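Local coordinates for protein GH5 (Bacteroidetes bacterium AC2a, PDB 4YHE) that probably hydrolyses the beta-linked glucan chains of cellulose as a family 5 glycoside hydrolase linked with a polysaccharide utilization locus, at residues D85-V88 with H89-H92; A151-G154 with E155-V158. One frame throughout, in Å; residues are numbered along the deposited sequence.

Interaction 1: D85-V88 with H89-H92; sequences DELV and HMAH
Asp85 to His92 make two turns of one helix, in which the carbonyls of Asp85, Glu86, Leu87 and Val88 each accept the backbone N-H four residues on, the straightest bond running from Ala91 N to Leu87 O (3.0 Å, 171°). The carbonyl of Asp85 takes a second donor: His89 ND1 reaches Asp85 O at 2.9 Å, while His89 N approaches the same oxygen from the opposite face of its carbonyl plane at 3.1 Å. With CG anti to its own carbonyl carbon (chi1 -73°), the His89 ring is swung back toward the preceding turn, where the ND1 bond and a probable hydrogen bond from NE2 to Asp153 OD1 would limit its rotation. Asp85 OD1 comes to 2.7 Å from His89 ND1 near the ring edge, the carboxylate plane turned 50° from the ring. The other carboxylate oxygen, OD2, forms a salt bridge with Arg149. Val88 CG1 lies over the rim of one imidazole face, 4.1 Å above its plane. Leu87 CD2 touches Met90 SD loosely at 4.4 Å; both side chains also meet Phe47 of helix 44-53. Val88 and Ala91 pack on strand 97-101. This helix, apolar toward strand 97-101 and helix 44-53, polar toward the end of helix 129-149 and the loop after it, belongs to the beta-alpha-beta unit of strand 57-60, helix 78-93 and strand 97-101 in a TIM barrel.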
ATOM      1  N   ASP A  85      -8.964  16.274   1.167  1.00 19.19           N
ATOM      2  CA  ASP A  85      -8.193  17.418   1.703  1.00 20.60           C
ATOM      3  C   ASP A  85      -8.246  17.466   3.220  1.00 20.78           C
ATOM      4  O   ASP A  85      -7.219  17.631   3.886  1.00 19.42           O
ATOM      5  CB  ASP A  85      -8.755  18.730   1.100  1.00 21.76           C
ATOM      6  CG  ASP A  85      -7.844  19.946   1.273  1.00 23.45           C
ATOM      7  OD1 ASP A  85      -6.875  19.940   2.055  1.00 20.20           O
ATOM      8  OD2 ASP A  85      -8.160  20.945   0.578  1.00 25.42           O
ATOM      9  N   GLU A  86      -9.443  17.311   3.772  1.00 21.12           N
ATOM     10  CA  GLU A  86      -9.618  17.360   5.235  1.00 23.10           C
ATOM     11  C   GLU A  86      -8.897  16.231   5.955  1.00 20.72           C
ATOM     12  O   GLU A  86      -8.210  16.451   6.964  1.00 17.97           O
ATOM     13  CB  GLU A  86     -11.113  17.340   5.616  1.00 27.58           C
ATOM     14  CG  GLU A  86     -11.803  18.692   5.469  1.00 34.19           C
ATOM     15  CD  GLU A  86     -12.163  19.362   6.812  1.00 42.76           C
ATOM     16  OE1 GLU A  86     -12.684  18.688   7.751  1.00 45.25           O
ATOM     17  OE2 GLU A  86     -11.946  20.592   6.915  1.00 52.32           O
ATOM     18  N   LEU A  87      -9.039  15.018   5.434  1.00 18.75           N
ATOM     19  CA  LEU A  87      -8.367  13.850   6.048  1.00 18.16           C
ATOM     20  C   LEU A  87      -6.840  13.988   6.051  1.00 17.67           C
ATOM     21  O   LEU A  87      -6.176  13.728   7.071  1.00 16.37           O
ATOM     22  CB  LEU A  87      -8.760  12.587   5.290  1.00 18.59           C
ATOM     23  CG  LEU A  87     -10.226  12.179   5.443  1.00 18.78           C
ATOM     24  CD1 LEU A  87     -10.565  11.160   4.381  1.00 18.80           C
ATOM     25  CD2 LEU A  87     -10.466  11.643   6.842  1.00 19.03           C
ATOM     26  N   VAL A  88      -6.312  14.404   4.900  1.00 17.80           N
ATOM     27  CA  VAL A  88      -4.890  14.647   4.721  1.00 19.23           C
ATOM     28  C   VAL A  88      -4.396  15.610   5.801  1.00 19.12           C
ATOM     29  O   VAL A  88      -3.366  15.396   6.441  1.00 17.90           O
ATOM     30  CB  VAL A  88      -4.648  15.215   3.298  1.00 20.33           C
ATOM     31  CG1 VAL A  88      -3.325  15.926   3.159  1.00 21.27           C
ATOM     32  CG2 VAL A  88      -4.734  14.105   2.272  1.00 21.14           C
ATOM     33  N   HIS A  89      -5.162  16.673   6.024  1.00 19.31           N
ATOM     34  CA  HIS A  89      -4.733  17.691   6.997  1.00 19.93           C
ATOM     35  C   HIS A  89      -4.953  17.316   8.448  1.00 20.85           C
ATOM     36  O   HIS A  89      -4.174  17.746   9.313  1.00 21.85           O
ATOM     37  CB  HIS A  89      -5.295  19.064   6.582  1.00 20.31           C
ATOM     38  CG  HIS A  89      -4.598  19.633   5.389  1.00 21.13           C
ATOM     39  ND1 HIS A  89      -5.094  19.528   4.104  1.00 21.41           N
ATOM     40  CD2 HIS A  89      -3.389  20.242   5.277  1.00 22.17           C
ATOM     41  CE1 HIS A  89      -4.242  20.087   3.266  1.00 21.89           C
ATOM     42  NE2 HIS A  89      -3.199  20.522   3.952  1.00 21.68           N
ATOM     43  N   MET A  90      -5.933  16.444   8.745  1.00 20.00           N
ATOM     44  CA  MET A  90      -6.005  15.827  10.083  1.00 20.73           C
ATOM     45  C   MET A  90      -4.763  14.981  10.370  1.00 20.96           C
ATOM     46  O   MET A  90      -4.167  15.052  11.457  1.00 17.88           O
ATOM     47  CB  MET A  90      -7.242  14.935  10.238  1.00 20.98           C
ATOM     48  CG  MET A  90      -8.591  15.627  10.126  1.00 22.78           C
ATOM     49  SD  MET A  90      -9.918  14.405  10.170  1.00 24.47           S
ATOM     50  CE  MET A  90     -11.397  15.418  10.105  1.00 24.97           C
ATOM     51  N   ALA A  91      -4.389  14.155   9.388  1.00 20.10           N
ATOM     52  CA  ALA A  91      -3.187  13.337   9.482  1.00 19.54           C
ATOM     53  C   ALA A  91      -1.930  14.197   9.734  1.00 19.48           C
ATOM     54  O   ALA A  91      -1.101  13.856  10.588  1.00 19.46           O
ATOM     55  CB  ALA A  91      -3.015  12.529   8.204  1.00 19.22           C
ATOM     56  N   HIS A  92      -1.816  15.300   8.995  1.00 20.08           N
ATOM     57  CA  HIS A  92      -0.685  16.226   9.118  1.00 22.74           C
ATOM     58  C   HIS A  92      -0.675  16.853  10.492  1.00 23.34           C
ATOM     59  O   HIS A  92       0.379  16.974  11.136  1.00 21.53           O
ATOM     60  CB  HIS A  92      -0.758  17.315   8.049  1.00 24.89           C
ATOM     61  CG  HIS A  92       0.388  18.284   8.075  1.00 26.72           C
ATOM     62  ND1 HIS A  92       1.709  17.888   8.159  1.00 25.58           N
ATOM     63  CD2 HIS A  92       0.405  19.641   7.991  1.00 27.43           C
ATOM     64  CE1 HIS A  92       2.486  18.959   8.160  1.00 27.03           C
ATOM     65  NE2 HIS A  92       1.720  20.033   8.048  1.00 26.56           N
TER

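Interaction 2: A151-G154 with E155-V158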
ATOM      1  N   ALA A 151      -1.020  21.849  -3.871  1.00 23.81           N
ATOM      2  CA  ALA A 151       0.183  22.533  -4.339  1.00 24.25           C
ATOM      3  C   ALA A 151       0.952  23.254  -3.237  1.00 25.64           C
ATOM      4  O   ALA A 151       2.168  23.427  -3.349  1.00 27.50           O
ATOM      5  CB  ALA A 151      -0.186  23.500  -5.461  1.00 25.16           C
ATOM      6  N   ASN A 152       0.278  23.619  -2.145  1.00 26.67           N
ATOM      7  CA  ASN A 152       0.944  24.263  -1.016  1.00 28.40           C
ATOM      8  C   ASN A 152       1.362  23.310   0.083  1.00 27.72           C
ATOM      9  O   ASN A 152       1.906  23.739   1.105  1.00 28.80           O
ATOM     10  CB  ASN A 152       0.033  25.340  -0.425  1.00 32.94           C
ATOM     11  CG  ASN A 152      -0.352  26.407  -1.441  1.00 37.24           C
ATOM     12  OD1 ASN A 152       0.415  26.746  -2.361  1.00 40.35           O
ATOM     13  ND2 ASN A 152      -1.544  26.945  -1.279  1.00 41.06           N
ATOM     14  N   ASP A 153       1.117  22.009  -0.106  1.00 25.12           N
ATOM     15  CA  ASP A 153       1.504  21.017   0.892  1.00 24.22           C
ATOM     16  C   ASP A 153       2.809  20.322   0.489  1.00 23.65           C
ATOM     17  O   ASP A 153       2.935  19.795  -0.624  1.00 22.54           O
ATOM     18  CB  ASP A 153       0.359  20.008   1.078  1.00 21.79           C
ATOM     19  CG  ASP A 153      -0.907  20.673   1.556  1.00 22.20           C
ATOM     20  OD1 ASP A 153      -0.875  21.216   2.670  1.00 20.21           O
ATOM     21  OD2 ASP A 153      -1.918  20.665   0.838  1.00 21.58           O
ATOM     22  N   GLY A 154       3.732  20.284   1.433  1.00 23.41           N
ATOM     23  CA  GLY A 154       5.103  19.870   1.200  1.00 25.53           C
ATOM     24  C   GLY A 154       5.329  18.373   1.203  1.00 26.14           C
ATOM     25  O   GLY A 154       4.409  17.587   0.876  1.00 27.27           O
ATOM     26  N   GLU A 155       6.549  17.969   1.550  1.00 26.62           N
ATOM     27  CA  GLU A 155       6.979  16.591   1.236  1.00 26.00           C
ATOM     28  C   GLU A 155       6.510  15.538   2.244  1.00 23.44           C
ATOM     29  O   GLU A 155       6.787  14.361   2.063  1.00 20.46           O
ATOM     30  CB  GLU A 155       8.484  16.501   0.940  1.00 27.56           C
ATOM     31  CG  GLU A 155       9.393  16.553   2.141  1.00 29.85           C
ATOM     32  CD  GLU A 155      10.868  16.379   1.764  1.00 30.13           C
ATOM     33  OE1 GLU A 155      11.319  16.811   0.660  1.00 30.06           O
ATOM     34  OE2 GLU A 155      11.573  15.812   2.607  1.00 31.02           O
ATOM     35  N   TRP A 156       5.841  15.979   3.320  1.00 22.43           N
ATOM     36  CA  TRP A 156       5.101  15.083   4.197  1.00 21.54           C
ATOM     37  C   TRP A 156       3.909  14.437   3.461  1.00 19.23           C
ATOM     38  O   TRP A 156       3.429  13.421   3.920  1.00 18.12           O
ATOM     39  CB  TRP A 156       4.602  15.778   5.484  1.00 23.70           C
ATOM     40  CG  TRP A 156       3.782  16.989   5.222  1.00 25.11           C
ATOM     41  CD1 TRP A 156       4.223  18.289   5.161  1.00 27.24           C
ATOM     42  CD2 TRP A 156       2.372  17.029   4.953  1.00 27.45           C
ATOM     43  NE1 TRP A 156       3.176  19.125   4.859  1.00 26.21           N
ATOM     44  CE2 TRP A 156       2.028  18.386   4.737  1.00 25.83           C
ATOM     45  CE3 TRP A 156       1.366  16.048   4.879  1.00 27.49           C
ATOM     46  CZ2 TRP A 156       0.725  18.789   4.459  1.00 24.99           C
ATOM     47  CZ3 TRP A 156       0.066  16.456   4.601  1.00 27.19           C
ATOM     48  CH2 TRP A 156      -0.242  17.810   4.389  1.00 25.10           C
ATOM     49  N   LEU A 157       3.473  15.006   2.343  1.00 18.57           N
ATOM     50  CA  LEU A 157       2.374  14.450   1.524  1.00 18.39           C
ATOM     51  C   LEU A 157       2.954  13.760   0.275  1.00 18.40           C
ATOM     52  O   LEU A 157       3.593  14.404  -0.551  1.00 20.22           O
ATOM     53  CB  LEU A 157       1.387  15.542   1.112  1.00 18.16           C
ATOM     54  CG  LEU A 157       0.217  15.133   0.197  1.00 18.89           C
ATOM     55  CD1 LEU A 157      -0.606  14.042   0.866  1.00 18.70           C
ATOM     56  CD2 LEU A 157      -0.660  16.308  -0.166  1.00 19.35           C
ATOM     57  N   VAL A 158       2.721  12.447   0.174  1.00 18.35           N
ATOM     58  CA  VAL A 158       3.200  11.591  -0.916  1.00 16.46           C
ATOM     59  C   VAL A 158       2.025  11.227  -1.817  1.00 15.89           C
ATOM     60  O   VAL A 158       0.934  10.936  -1.323  1.00 15.50           O
ATOM     61  CB  VAL A 158       3.793  10.278  -0.355  1.00 17.28           C
ATOM     62  CG1 VAL A 158       4.217   9.319  -1.471  1.00 17.57           C
ATOM     63  CG2 VAL A 158       4.958  10.521   0.605  1.00 17.41           C
TER
HETATM   64  O   HOH W   1       3.641  21.960   4.268  1.00 30.51           O
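The hydrogen bonding between Gly154 and Leu157 closes a type I beta turn: Leu157 N donates to Gly154 O at 3.1 Å, nearly straight at the hydrogen (162°), but stands above the carbonyl plane. A water adds a second link across the turn, accepting from Trp156 NE1 at 2.9 Å and from Gly154 N at 3.3 Å; it lies in the plane of the indole at its edge.

The packing centres on that indole. Trp156 CG sits between the backbone N and the carbonyl carbon (chi1 55°), which folds the ring back beside residues 153 and 154. Its six-membered end meets Asp153, where CZ2 is 3.4 Å from OD1 and 3.6 Å from CB of the aspartate. OD1 lies at the edge near the ring plane, the carboxylate turned 68° from the indole, whereas CB comes in at the rim of the face that Leu157 CB also covers. Over this face, near the rim, lie Gly154 O and Leu157 CB, the latter 3.7 Å above the ring plane. Leu157 CD2 touches Asp153 CB at 4.0 Å.

Polar groups of the loop pair with other parts of the chain. Asp153 OD1 has His89 as its partner, Glu155 forms a salt bridge with Arg235, and Arg207 donates to the carbonyl oxygens of Asp153 and Leu157. The indole also stacks with His92. A beta turn thus leads the loop after helix 129-149 into strand 157-160, an alpha-to-beta connection of the TIM barrel.

Overall arrangement
Interactions 1 and 2 lie on the same side of the chain's centre, their own centres 11 Å apart, and touch directly. His89 NE2 stands 2.7 Å from Asp153 OD1, Val88 CG1 packs against Trp156 CZ3 at 3.7 Å, and the rings of His92 and Trp156 stack. Helix 78-93 and the loop leading into strand 157-160 thereby meet beside strand 97-101, on which both pack. Interaction 1 is partly buried and relies on regular helical bonds with an added histidine contact; interaction 2 is a surface contact and depends on one turn bond, a bridging water and an indole. Helical regularity in the first thus gives way to a single turn within a loop in the second.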